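PDB 4XEA: peptidase M16 domain protein from Alicyclobacillus acidocaldarius subsp. acidocaldarius DSM 446, which probably acts as a metal-dependent peptidase of the M16 (insulinase-like) family. Local coordinates for residues A[127-130]-A[131-135]; A[174-177]-A[178-182]; A[147-150]-A[151-155]; A[187-191]-A[192-196]. All coordinates share one frame; numbering follows the deposited sequence.

In the fold
Along the chain the order is contact 1, contact 3, contact 2, contact 4. Contacts 1 and 2 are neighbours, centres 13 Å apart, and they touch through Lys130 of helix 123-141, holding together the region beside the nickel site formed by His61, His65 and Glu136. Contacts 2 and 4 sit at the two ends of helix 178-188, centres 20 Å apart, so one starts the helix and the other passes it on to strand 194-200 of the six-stranded sheet. Contact 3, on helix 144-156, follows helix 123-141 in the chain yet packs on the other large sheet, so linking the two halves; its centre is 31 Å from that of contact 4, across the chain's centre.

Contact 1: A[127-130]-A[131-135]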
loop_
_atom_site.group_PDB
_atom_site.type_symbol
_atom_site.label_atom_id
_atom_site.label_comp_id
_atom_site.label_asym_id
_atom_site.label_seq_id
_atom_site.Cartn_x
_atom_site.Cartn_y
_atom_site.Cartn_z
ATOM N N GLU A 127 12.980 -22.663 -22.794
ATOM C CA GLU A 127 14.249 -22.891 -22.097
ATOM C C GLU A 127 14.733 -21.640 -21.328
ATOM O O GLU A 127 15.004 -21.714 -20.118
ATOM C CB GLU A 127 15.335 -23.401 -23.043
ATOM C CG GLU A 127 16.530 -24.018 -22.322
ATOM C CD GLU A 127 16.108 -25.037 -21.282
ATOM O OE1 GLU A 127 16.104 -26.235 -21.612
ATOM O OE2 GLU A 127 15.756 -24.646 -20.148
ATOM N N LYS A 128 14.761 -20.491 -21.995
ATOM C CA LYS A 128 15.198 -19.242 -21.355
ATOM C C LYS A 128 14.426 -18.960 -20.071
ATOM O O LYS A 128 15.016 -18.620 -19.037
ATOM C CB LYS A 128 15.049 -18.053 -22.310
ATOM C CG LYS A 128 15.510 -16.728 -21.697
ATOM C CD LYS A 128 15.509 -15.613 -22.693
ATOM C CE LYS A 128 15.907 -14.305 -22.037
ATOM N NZ LYS A 128 15.726 -13.181 -22.977
ATOM N N GLU A 129 13.103 -19.128 -20.127
ATOM C CA GLU A 129 12.270 -18.709 -19.035
ATOM C C GLU A 129 12.414 -19.676 -17.853
ATOM O O GLU A 129 12.118 -19.297 -16.731
ATOM C CB GLU A 129 10.800 -18.587 -19.482
ATOM C CG GLU A 129 9.916 -17.740 -18.564
ATOM C CD GLU A 129 10.234 -16.257 -18.635
ATOM O OE1 GLU A 129 10.058 -15.562 -17.619
ATOM O OE2 GLU A 129 10.663 -15.782 -19.707
ATOM N N LYS A 130 12.864 -20.911 -18.094
ATOM C CA LYS A 130 13.066 -21.886 -16.995
ATOM C C LYS A 130 14.178 -21.412 -16.049
ATOM O O LYS A 130 14.056 -21.529 -14.826
ATOM C CB LYS A 130 13.433 -23.279 -17.527
ATOM C CG LYS A 130 12.266 -24.178 -17.922
ATOM C CD LYS A 130 12.789 -25.478 -18.532
ATOM C CE LYS A 130 11.679 -26.330 -19.135
ATOM N NZ LYS A 130 12.042 -27.775 -19.162
ATOM N N GLY A 131 15.256 -20.905 -16.634
ATOM C CA GLY A 131 16.376 -20.348 -15.869
ATOM C C GLY A 131 15.969 -19.146 -15.022
ATOM O O GLY A 131 16.407 -19.003 -13.859
ATOM N N ILE A 132 15.124 -18.285 -15.615
ATOM C CA ILE A 132 14.643 -17.066 -14.962
ATOM C C ILE A 132 13.750 -17.421 -13.780
ATOM O O ILE A 132 13.830 -16.791 -12.733
ATOM C CB ILE A 132 13.897 -16.131 -15.960
ATOM C CG1 ILE A 132 14.869 -15.631 -17.048
ATOM C CG2 ILE A 132 13.237 -14.963 -15.236
ATOM C CD1 ILE A 132 14.213 -14.801 -18.142
ATOM N N ILE A 133 12.917 -18.447 -13.937
ATOM C CA ILE A 133 12.016 -18.854 -12.870
ATOM C C ILE A 133 12.769 -19.612 -11.772
ATOM O O ILE A 133 12.503 -19.387 -10.597
ATOM C CB ILE A 133 10.817 -19.660 -13.398
ATOM C CG1 ILE A 133 9.991 -18.789 -14.355
ATOM C CG2 ILE A 133 9.932 -20.101 -12.255
ATOM C CD1 ILE A 133 8.981 -19.576 -15.149
ATOM N N ALA A 134 13.745 -20.448 -12.142
ATOM C CA ALA A 134 14.541 -21.162 -11.136
ATOM C C ALA A 134 15.222 -20.180 -10.194
ATOM O O ALA A 134 15.272 -20.398 -8.988
ATOM C CB ALA A 134 15.560 -22.057 -11.785
ATOM N N GLN A 135 15.728 -19.092 -10.755
ATOM C CA GLN A 135 16.415 -18.061 -9.981
ATOM C C GLN A 135 15.475 -17.359 -9.016
ATOM O O GLN A 135 15.807 -17.161 -7.848
ATOM C CB GLN A 135 17.040 -17.025 -10.922
ATOM C CG GLN A 135 18.351 -17.478 -11.507
ATOM C CD GLN A 135 19.467 -17.453 -10.488
ATOM O OE1 GLN A 135 19.238 -17.198 -9.301
ATOM N NE2 GLN A 135 20.691 -17.702 -10.945
#
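Glu127 O faces Gly131 N at 3.6 Å, a long approach for an i to i+4 pair on a helix. The Glu127 carboxylate makes a long, weak ion pair with Arg174 NH1. Lys128 O receives weak bonds from both Gly131 N (3.3 Å) and Ile132 N (3.4 Å), so the turn is slightly irregular here. A CB would find room at Gly131, so these neighbours do not by themselves demand a glycine. The aliphatic part of Lys128 passes Ile132, its CG 4.2 Å from Ile132 CD1, while the extended chain carries the ammonium away on the exposed side.

Glu129 is buried. Its CG stands opposite the backbone N (chi1 -161°) and the chain then bends at chi2, which brings CG to 4.0 Å from Ile133 CD1 and lays the carboxylate against the methyl groups of Ile132. OE1 is hydrogen-bonded to His65 ND1. This is helix 123-141 of the M16 fold: His65 is a nickel ligand, as is Glu136 just beyond this stretch, and Glu129 is thus in the second shell and is likely to help fix the orientation of His65. Glu129 O also accepts a sound helical bond from Ile133 N (3.0 Å), and the branched Ile133 fills the space against His61, Phe62 and Val173.

Lys130 O is met by Ala134 N at 2.9 Å, with the small Ala134 CB tucked 3.4 Å from Lys130 O. The long Lys130 chain, extended beyond CG, reaches the C-terminal end of helix 170-175, where NZ is hydrogen-bonded to Arg174 O and, just past the helix, to Ile176 O.

Contact 2: A[174-177]-A[178-182]; sequences RAIT and KEQLL
Thr177 and Gln180 form a capping box at the start of helix 178-188, each side chain bonding to the other residue's backbone. Thr177 is the N-cap: OG1 sits between the backbone N and the carbonyl carbon (chi1 71°), where it accepts from Gln180 N at 3.1 Å in a nearly straight bond. In return Gln180 CG lies beside its own backbone N (chi1 -71°), and the extended chain beyond it runs back past Thr177 OG1 to bring OE1 to 3.0 Å from Thr177 N, the donor standing above the plane of the side-chain carbonyl. An alanine in place of Gln180 would probably leave Thr177 N without this acceptor and Thr177 less firmly held at the cap.

The tight part lies on the buried side. There the branched Ile176 crosses Leu181 at about a right angle, CG2 coming to 3.7 Å from Leu181 CG, and both pack on Ile59 and Phe62 of helix 59-66. The exposed Glu179 forms the looser side, its OE1 3.6 Å from Thr177 CB. Lys178 bends at chi3, and its NZ pairs with Asp123. The first regular helical bond follows the cap, from Leu181 N to Thr177 O at 3.0 Å.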
loop_
_atom_site.group_PDB
_atom_site.type_symbol
_atom_site.label_atom_id
_atom_site.label_comp_id
_atom_site.label_asym_id
_atom_site.label_seq_id
_atom_site.Cartn_x
_atom_site.Cartn_y
_atom_site.Cartn_z
ATOM N N ARG A 174 11.915 -27.347 -14.207
ATOM C CA ARG A 174 12.814 -27.955 -15.175
ATOM C C ARG A 174 12.160 -29.073 -16.000
ATOM O O ARG A 174 12.540 -29.277 -17.158
ATOM C CB ARG A 174 14.084 -28.447 -14.454
ATOM C CG ARG A 174 14.703 -29.750 -14.970
ATOM C CD ARG A 174 15.950 -29.534 -15.824
ATOM N NE ARG A 174 15.697 -29.584 -17.273
ATOM C CZ ARG A 174 16.011 -28.625 -18.154
ATOM N NH1 ARG A 174 15.737 -28.811 -19.442
ATOM N NH2 ARG A 174 16.586 -27.481 -17.773
ATOM N N ALA A 175 11.181 -29.789 -15.440
ATOM C CA ALA A 175 10.536 -30.869 -16.201
ATOM C C ALA A 175 9.407 -30.360 -17.110
ATOM O O ALA A 175 8.927 -31.101 -17.966
ATOM C CB ALA A 175 10.020 -31.967 -15.273
ATOM N N ILE A 176 8.964 -29.115 -16.925
ATOM C CA ILE A 176 7.873 -28.564 -17.750
ATOM C C ILE A 176 8.284 -28.592 -19.234
ATOM O O ILE A 176 9.416 -28.261 -19.563
ATOM C CB ILE A 176 7.485 -27.114 -17.297
ATOM C CG1 ILE A 176 6.810 -27.138 -15.922
ATOM C CG2 ILE A 176 6.537 -26.453 -18.287
ATOM C CD1 ILE A 176 6.478 -25.764 -15.351
ATOM N N THR A 177 7.381 -29.026 -20.114
ATOM C CA THR A 177 7.643 -29.058 -21.552
ATOM C C THR A 177 6.705 -28.092 -22.274
ATOM O O THR A 177 5.614 -27.774 -21.790
ATOM C CB THR A 177 7.414 -30.461 -22.133
ATOM O OG1 THR A 177 6.009 -30.732 -22.132
ATOM C CG2 THR A 177 8.141 -31.537 -21.312
ATOM N N LYS A 178 7.107 -27.652 -23.454
ATOM C CA LYS A 178 6.285 -26.766 -24.275
ATOM C C LYS A 178 4.896 -27.377 -24.517
ATOM O O LYS A 178 3.893 -26.671 -24.513
ATOM C CB LYS A 178 6.982 -26.467 -25.612
ATOM C CG LYS A 178 6.200 -25.516 -26.511
ATOM C CD LYS A 178 6.949 -25.187 -27.810
ATOM C CE LYS A 178 6.862 -26.317 -28.821
ATOM N NZ LYS A 178 8.037 -26.280 -29.691
ATOM N N GLU A 179 4.862 -28.687 -24.707
ATOM C CA GLU A 179 3.633 -29.445 -24.964
ATOM C C GLU A 179 2.643 -29.319 -23.805
ATOM O O GLU A 179 1.438 -29.065 -23.979
ATOM C CB GLU A 179 4.016 -30.932 -25.140
ATOM C CG GLU A 179 4.702 -31.291 -26.455
ATOM C CD GLU A 179 6.142 -30.724 -26.653
ATOM O OE1 GLU A 179 6.944 -30.649 -25.688
ATOM O OE2 GLU A 179 6.475 -30.366 -27.812
ATOM N N GLN A 180 3.160 -29.499 -22.604
ATOM C CA GLN A 180 2.367 -29.305 -21.390
ATOM C C GLN A 180 1.857 -27.888 -21.238
ATOM O O GLN A 180 0.697 -27.673 -20.905
ATOM C CB GLN A 180 3.203 -29.655 -20.186
ATOM C CG GLN A 180 3.440 -31.137 -20.071
ATOM C CD GLN A 180 4.467 -31.467 -19.011
ATOM O OE1 GLN A 180 5.274 -30.618 -18.631
ATOM N NE2 GLN A 180 4.466 -32.716 -18.557
ATOM N N LEU A 181 2.726 -26.914 -21.477
ATOM C CA LEU A 181 2.321 -25.525 -21.357
ATOM C C LEU A 181 1.176 -25.247 -22.321
ATOM O O LEU A 181 0.211 -24.567 -21.972
ATOM C CB LEU A 181 3.497 -24.581 -21.656
ATOM C CG LEU A 181 4.583 -24.404 -20.604
ATOM C CD1 LEU A 181 5.860 -23.707 -21.200
ATOM C CD2 LEU A 181 4.031 -23.621 -19.387
ATOM N N LEU A 182 1.306 -25.767 -23.540
ATOM C CA LEU A 182 0.318 -25.535 -24.581
ATOM C C LEU A 182 -1.004 -26.234 -24.237
ATOM O O LEU A 182 -2.087 -25.675 -24.458
ATOM C CB LEU A 182 0.833 -25.993 -25.958
ATOM C CG LEU A 182 1.877 -25.101 -26.649
ATOM C CD1 LEU A 182 2.116 -25.552 -28.076
ATOM C CD2 LEU A 182 1.465 -23.638 -26.623
#

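Contact 3: A[147-150]-A[151-155]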
loop_
_atom_site.group_PDB
_atom_site.type_symbol
_atom_site.label_atom_id
_atom_site.label_comp_id
_atom_site.label_asym_id
_atom_site.label_seq_id
_atom_site.Cartn_x
_atom_site.Cartn_y
_atom_site.Cartn_z
ATOM N N ARG A 147 9.413 -17.828 3.640
ATOM C CA ARG A 147 9.887 -19.085 4.242
ATOM C C ARG A 147 9.019 -19.570 5.435
ATOM O O ARG A 147 8.616 -20.712 5.452
ATOM C CB ARG A 147 11.364 -18.946 4.651
ATOM C CG ARG A 147 12.062 -20.258 5.034
ATOM C CD ARG A 147 11.702 -21.406 4.093
ATOM N NE ARG A 147 12.455 -22.608 4.420
ATOM C CZ ARG A 147 13.706 -22.844 4.041
ATOM N NH1 ARG A 147 14.370 -21.964 3.288
ATOM N NH2 ARG A 147 14.305 -23.974 4.425
ATOM N N ALA A 148 8.710 -18.696 6.391
ATOM C CA ALA A 148 7.871 -19.044 7.547
ATOM C C ALA A 148 6.485 -19.511 7.108
ATOM O O ALA A 148 5.957 -20.491 7.620
ATOM C CB ALA A 148 7.732 -17.851 8.466
ATOM N N TYR A 149 5.920 -18.769 6.162
ATOM C CA TYR A 149 4.641 -19.106 5.533
ATOM C C TYR A 149 4.701 -20.485 4.886
ATOM O O TYR A 149 3.841 -21.337 5.141
ATOM C CB TYR A 149 4.312 -18.027 4.503
ATOM C CG TYR A 149 3.087 -18.274 3.696
ATOM C CD1 TYR A 149 3.188 -18.601 2.348
ATOM C CD2 TYR A 149 1.843 -18.208 4.255
ATOM C CE1 TYR A 149 2.066 -18.826 1.573
ATOM C CE2 TYR A 149 0.686 -18.452 3.479
ATOM C CZ TYR A 149 0.813 -18.757 2.155
ATOM O OH TYR A 149 -0.293 -18.985 1.368
HETATM N N MSE A 150 5.736 -20.736 4.089
HETATM C CA MSE A 150 5.802 -22.025 3.389
HETATM C C MSE A 150 6.043 -23.181 4.373
HETATM O O MSE A 150 5.515 -24.263 4.161
HETATM C CB MSE A 150 6.818 -22.029 2.222
HETATM C CG MSE A 150 6.335 -21.217 0.954
HETATM SE SE MSE A 150 4.523 -21.552 0.296
HETATM C CE MSE A 150 4.607 -23.519 0.323
ATOM N N GLU A 151 6.760 -22.924 5.466
ATOM C CA GLU A 151 6.975 -23.967 6.506
ATOM C C GLU A 151 5.624 -24.361 7.157
ATOM O O GLU A 151 5.334 -25.524 7.323
ATOM C CB GLU A 151 7.986 -23.517 7.570
ATOM C CG GLU A 151 9.440 -23.467 7.117
ATOM C CD GLU A 151 9.944 -24.793 6.511
ATOM O OE1 GLU A 151 9.426 -25.884 6.876
ATOM O OE2 GLU A 151 10.861 -24.717 5.658
ATOM N N LEU A 152 4.792 -23.369 7.434
ATOM C CA LEU A 152 3.437 -23.603 7.968
ATOM C C LEU A 152 2.614 -24.484 7.017
ATOM O O LEU A 152 2.093 -25.559 7.416
ATOM C CB LEU A 152 2.790 -22.241 8.239
ATOM C CG LEU A 152 1.368 -22.108 8.806
ATOM C CD1 LEU A 152 0.373 -22.566 7.788
ATOM C CD2 LEU A 152 1.256 -22.845 10.070
ATOM N N LEU A 153 2.563 -24.105 5.740
ATOM C CA LEU A 153 1.833 -24.896 4.750
ATOM C C LEU A 153 2.340 -26.314 4.603
ATOM O O LEU A 153 1.510 -27.285 4.470
ATOM C CB LEU A 153 1.792 -24.195 3.385
ATOM C CG LEU A 153 0.996 -22.880 3.283
ATOM C CD1 LEU A 153 0.965 -22.312 1.818
ATOM C CD2 LEU A 153 -0.445 -23.084 3.736
ATOM N N ARG A 154 3.665 -26.448 4.594
ATOM C CA ARG A 154 4.309 -27.733 4.471
ATOM C C ARG A 154 3.995 -28.620 5.709
ATOM O O ARG A 154 3.813 -29.822 5.570
ATOM C CB ARG A 154 5.821 -27.636 4.287
ATOM C CG ARG A 154 6.260 -27.411 2.830
ATOM C CD ARG A 154 7.783 -27.618 2.611
ATOM N NE ARG A 154 8.665 -26.561 3.118
ATOM C CZ ARG A 154 9.006 -25.440 2.463
ATOM N NH1 ARG A 154 9.854 -24.578 3.029
ATOM N NH2 ARG A 154 8.497 -25.152 1.264
ATOM N N ALA A 155 3.887 -27.989 6.866
ATOM C CA ALA A 155 3.508 -28.697 8.092
ATOM C C ALA A 155 1.997 -29.064 8.068
ATOM O O ALA A 155 1.590 -30.184 8.440
ATOM C CB ALA A 155 3.870 -27.838 9.312
#
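Glu151 OE2 is gripped by two arginines of the same helix, four residues before it and three after. Arg147 NE donates to it at 2.9 Å, meeting the anti lone pair from within its own guanidinium plane. Arg154 NH1 donates at 2.8 Å but comes from above the carboxylate plane, although OE2 lies close to the plane of the Arg154 guanidinium. The two guanidinium planes are 71° apart, and Arg147 NE lies at the edge of the Arg154 group rather than over its face; the carboxylate between them probably offsets their like charge. Arg147 gets there because its chain bends at chi2 (42°), running beside Glu151 and pointing the same way, while Arg154 curls back until one guanidinium face lies over Met150 O.

Arg147, Glu151 and Arg154 thus form a salt-bridge network, i to i+4 and i to i+3, along helix 144-156. This helix packs on the second large sheet of the protein: Arg147 and Glu151 rest on strand 241-246, and Leu152 on strands 415-422 and 314-321.

On another side the contact is apolar. Leu153 CD1 lies 3.6 Å from Tyr149 CZ, with Leu153 CG over one face of the ring, and 3.9 Å from the selenium SE of selenomethionine Met150, whose doubly bent chain wraps round to the same methyl. The Tyr149 hydroxyl is hydrogen-bonded to Tyr315 OH.

Contact 4: A[187-191]-A[192-196]; sequences TFYHP and SNMVL
Between Phe188, the last helical residue, and strand 194-196 the backbone makes a tight 3-10 turn, in which Asn193 N bonds to His190 O at 2.8 Å and Met194 N to Pro191 O at 3.1 Å. Pro191 suits position i+1 of the turn that starts at His190, where its phi of -60° is already right and no N-H is needed.

ND1 of His190 accepts from Ser192 N at 3.1 Å and also shares a hydrogen bond with Ser192 OG at 2.8 Å, while NE2 is hydrogen-bonded to Lys221 O. Pro191 CD lies against one face of the imidazole, so the ring is held from several directions. A leucine in place of His190 would probably leave Ser192 N without its acceptor and Lys221 O without this partner.

Asn193 ties the turn back to the helix end. Its CG is anti to the backbone N (chi1 -163°), which brings ND2 to 3.0 Å from Phe188 O in a straight bond, in the carbonyl plane and on a lone pair. The same ND2 lies at the edge of the Phe188 ring, and it also bonds to Arg38 O. Further on, selenomethionine Met194 bends at chi3 and sets SE obliquely beside the Tyr189 ring, 4.1 Å from Tyr189 CD2, a Met-aromatic contact in the buried core near Val116.

The arrangement is a compact helix-to-strand connection of an alpha/beta fold, delivering the chain from helix 178-188 into strand 194-200 in the interior of the six-stranded sheet.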
loop_
_atom_site.group_PDB
_atom_site.type_symbol
_atom_site.label_atom_id
_atom_site.label_comp_id
_atom_site.label_asym_id
_atom_site.label_seq_id
_atom_site.Cartn_x
_atom_site.Cartn_y
_atom_site.Cartn_z
ATOM N N THR A 187 -6.466 -25.602 -22.533
ATOM C CA THR A 187 -7.525 -26.092 -21.661
ATOM C C THR A 187 -8.141 -24.972 -20.818
ATOM O O THR A 187 -9.367 -24.918 -20.672
ATOM C CB THR A 187 -7.003 -27.183 -20.732
ATOM O OG1 THR A 187 -6.486 -28.264 -21.516
ATOM C CG2 THR A 187 -8.099 -27.719 -19.773
ATOM N N PHE A 188 -7.299 -24.101 -20.258
ATOM C CA PHE A 188 -7.734 -23.180 -19.210
ATOM C C PHE A 188 -7.922 -21.760 -19.654
ATOM O O PHE A 188 -8.555 -20.995 -18.955
ATOM C CB PHE A 188 -6.760 -23.221 -18.022
ATOM C CG PHE A 188 -6.827 -24.500 -17.236
ATOM C CD1 PHE A 188 -5.857 -25.474 -17.392
ATOM C CD2 PHE A 188 -7.871 -24.738 -16.350
ATOM C CE1 PHE A 188 -5.909 -26.679 -16.680
ATOM C CE2 PHE A 188 -7.923 -25.915 -15.600
ATOM C CZ PHE A 188 -6.939 -26.893 -15.756
ATOM N N TYR A 189 -7.391 -21.399 -20.817
ATOM C CA TYR A 189 -7.497 -20.027 -21.295
ATOM C C TYR A 189 -8.594 -19.850 -22.321
ATOM O O TYR A 189 -8.645 -18.842 -22.995
ATOM C CB TYR A 189 -6.158 -19.551 -21.828
ATOM C CG TYR A 189 -5.257 -19.024 -20.742
ATOM C CD1 TYR A 189 -4.623 -19.897 -19.856
ATOM C CD2 TYR A 189 -5.037 -17.647 -20.596
ATOM C CE1 TYR A 189 -3.792 -19.427 -18.836
ATOM C CE2 TYR A 189 -4.194 -17.168 -19.597
ATOM C CZ TYR A 189 -3.592 -18.070 -18.699
ATOM O OH TYR A 189 -2.736 -17.624 -17.720
ATOM N N HIS A 190 -9.492 -20.827 -22.418
ATOM C CA HIS A 190 -10.664 -20.675 -23.225
ATOM C C HIS A 190 -11.582 -19.628 -22.595
ATOM O O HIS A 190 -11.682 -19.559 -21.382
ATOM C CB HIS A 190 -11.425 -22.017 -23.366
ATOM C CG HIS A 190 -12.491 -21.968 -24.407
ATOM N ND1 HIS A 190 -13.751 -21.470 -24.156
ATOM C CD2 HIS A 190 -12.480 -22.334 -25.709
ATOM C CE1 HIS A 190 -14.475 -21.542 -25.261
ATOM N NE2 HIS A 190 -13.728 -22.060 -26.220
ATOM N N PRO A 191 -12.276 -18.834 -23.412
ATOM C CA PRO A 191 -13.075 -17.760 -22.811
ATOM C C PRO A 191 -14.175 -18.209 -21.838
ATOM O O PRO A 191 -14.547 -17.432 -20.938
ATOM C CB PRO A 191 -13.681 -17.034 -24.030
ATOM C CG PRO A 191 -13.302 -17.871 -25.249
ATOM C CD PRO A 191 -12.100 -18.650 -24.868
ATOM N N SER A 192 -14.662 -19.433 -22.005
ATOM C CA SER A 192 -15.665 -20.029 -21.147
ATOM C C SER A 192 -15.109 -20.276 -19.745
ATOM O O SER A 192 -15.893 -20.467 -18.808
ATOM C CB SER A 192 -16.168 -21.366 -21.723
ATOM O OG SER A 192 -15.103 -22.295 -21.825
ATOM N N ASN A 193 -13.776 -20.268 -19.601
ATOM C CA ASN A 193 -13.153 -20.462 -18.288
ATOM C C ASN A 193 -12.692 -19.151 -17.644
ATOM O O ASN A 193 -11.959 -19.170 -16.636
ATOM C CB ASN A 193 -11.972 -21.428 -18.367
ATOM C CG ASN A 193 -11.554 -21.979 -16.954
ATOM O OD1 ASN A 193 -12.395 -22.397 -16.151
ATOM N ND2 ASN A 193 -10.263 -22.044 -16.714
HETATM N N MSE A 194 -13.091 -18.025 -18.245
HETATM C CA MSE A 194 -12.546 -16.710 -17.871
HETATM C C MSE A 194 -13.601 -15.647 -17.572
HETATM O O MSE A 194 -14.809 -15.872 -17.748
HETATM C CB MSE A 194 -11.553 -16.213 -18.943
HETATM C CG MSE A 194 -10.397 -17.162 -19.192
HETATM SE SE MSE A 194 -8.923 -16.463 -20.259
HETATM C CE MSE A 194 -8.214 -15.039 -19.097
ATOM N N VAL A 195 -13.126 -14.478 -17.113
ATOM C CA VAL A 195 -13.985 -13.380 -16.726
ATOM C C VAL A 195 -13.232 -12.077 -16.994
ATOM O O VAL A 195 -12.005 -12.030 -16.848
ATOM C CB VAL A 195 -14.456 -13.480 -15.258
ATOM C CG1 VAL A 195 -13.277 -13.272 -14.234
ATOM C CG2 VAL A 195 -15.645 -12.545 -14.993
ATOM N N LEU A 196 -13.978 -11.066 -17.457
ATOM C CA LEU A 196 -13.469 -9.722 -17.736
ATOM C C LEU A 196 -14.302 -8.720 -16.945
ATOM O O LEU A 196 -15.533 -8.665 -17.103
ATOM C CB LEU A 196 -13.573 -9.401 -19.236
ATOM C CG LEU A 196 -13.075 -8.027 -19.708
ATOM C CD1 LEU A 196 -11.557 -7.854 -19.391
ATOM C CD2 LEU A 196 -13.358 -7.851 -21.200
#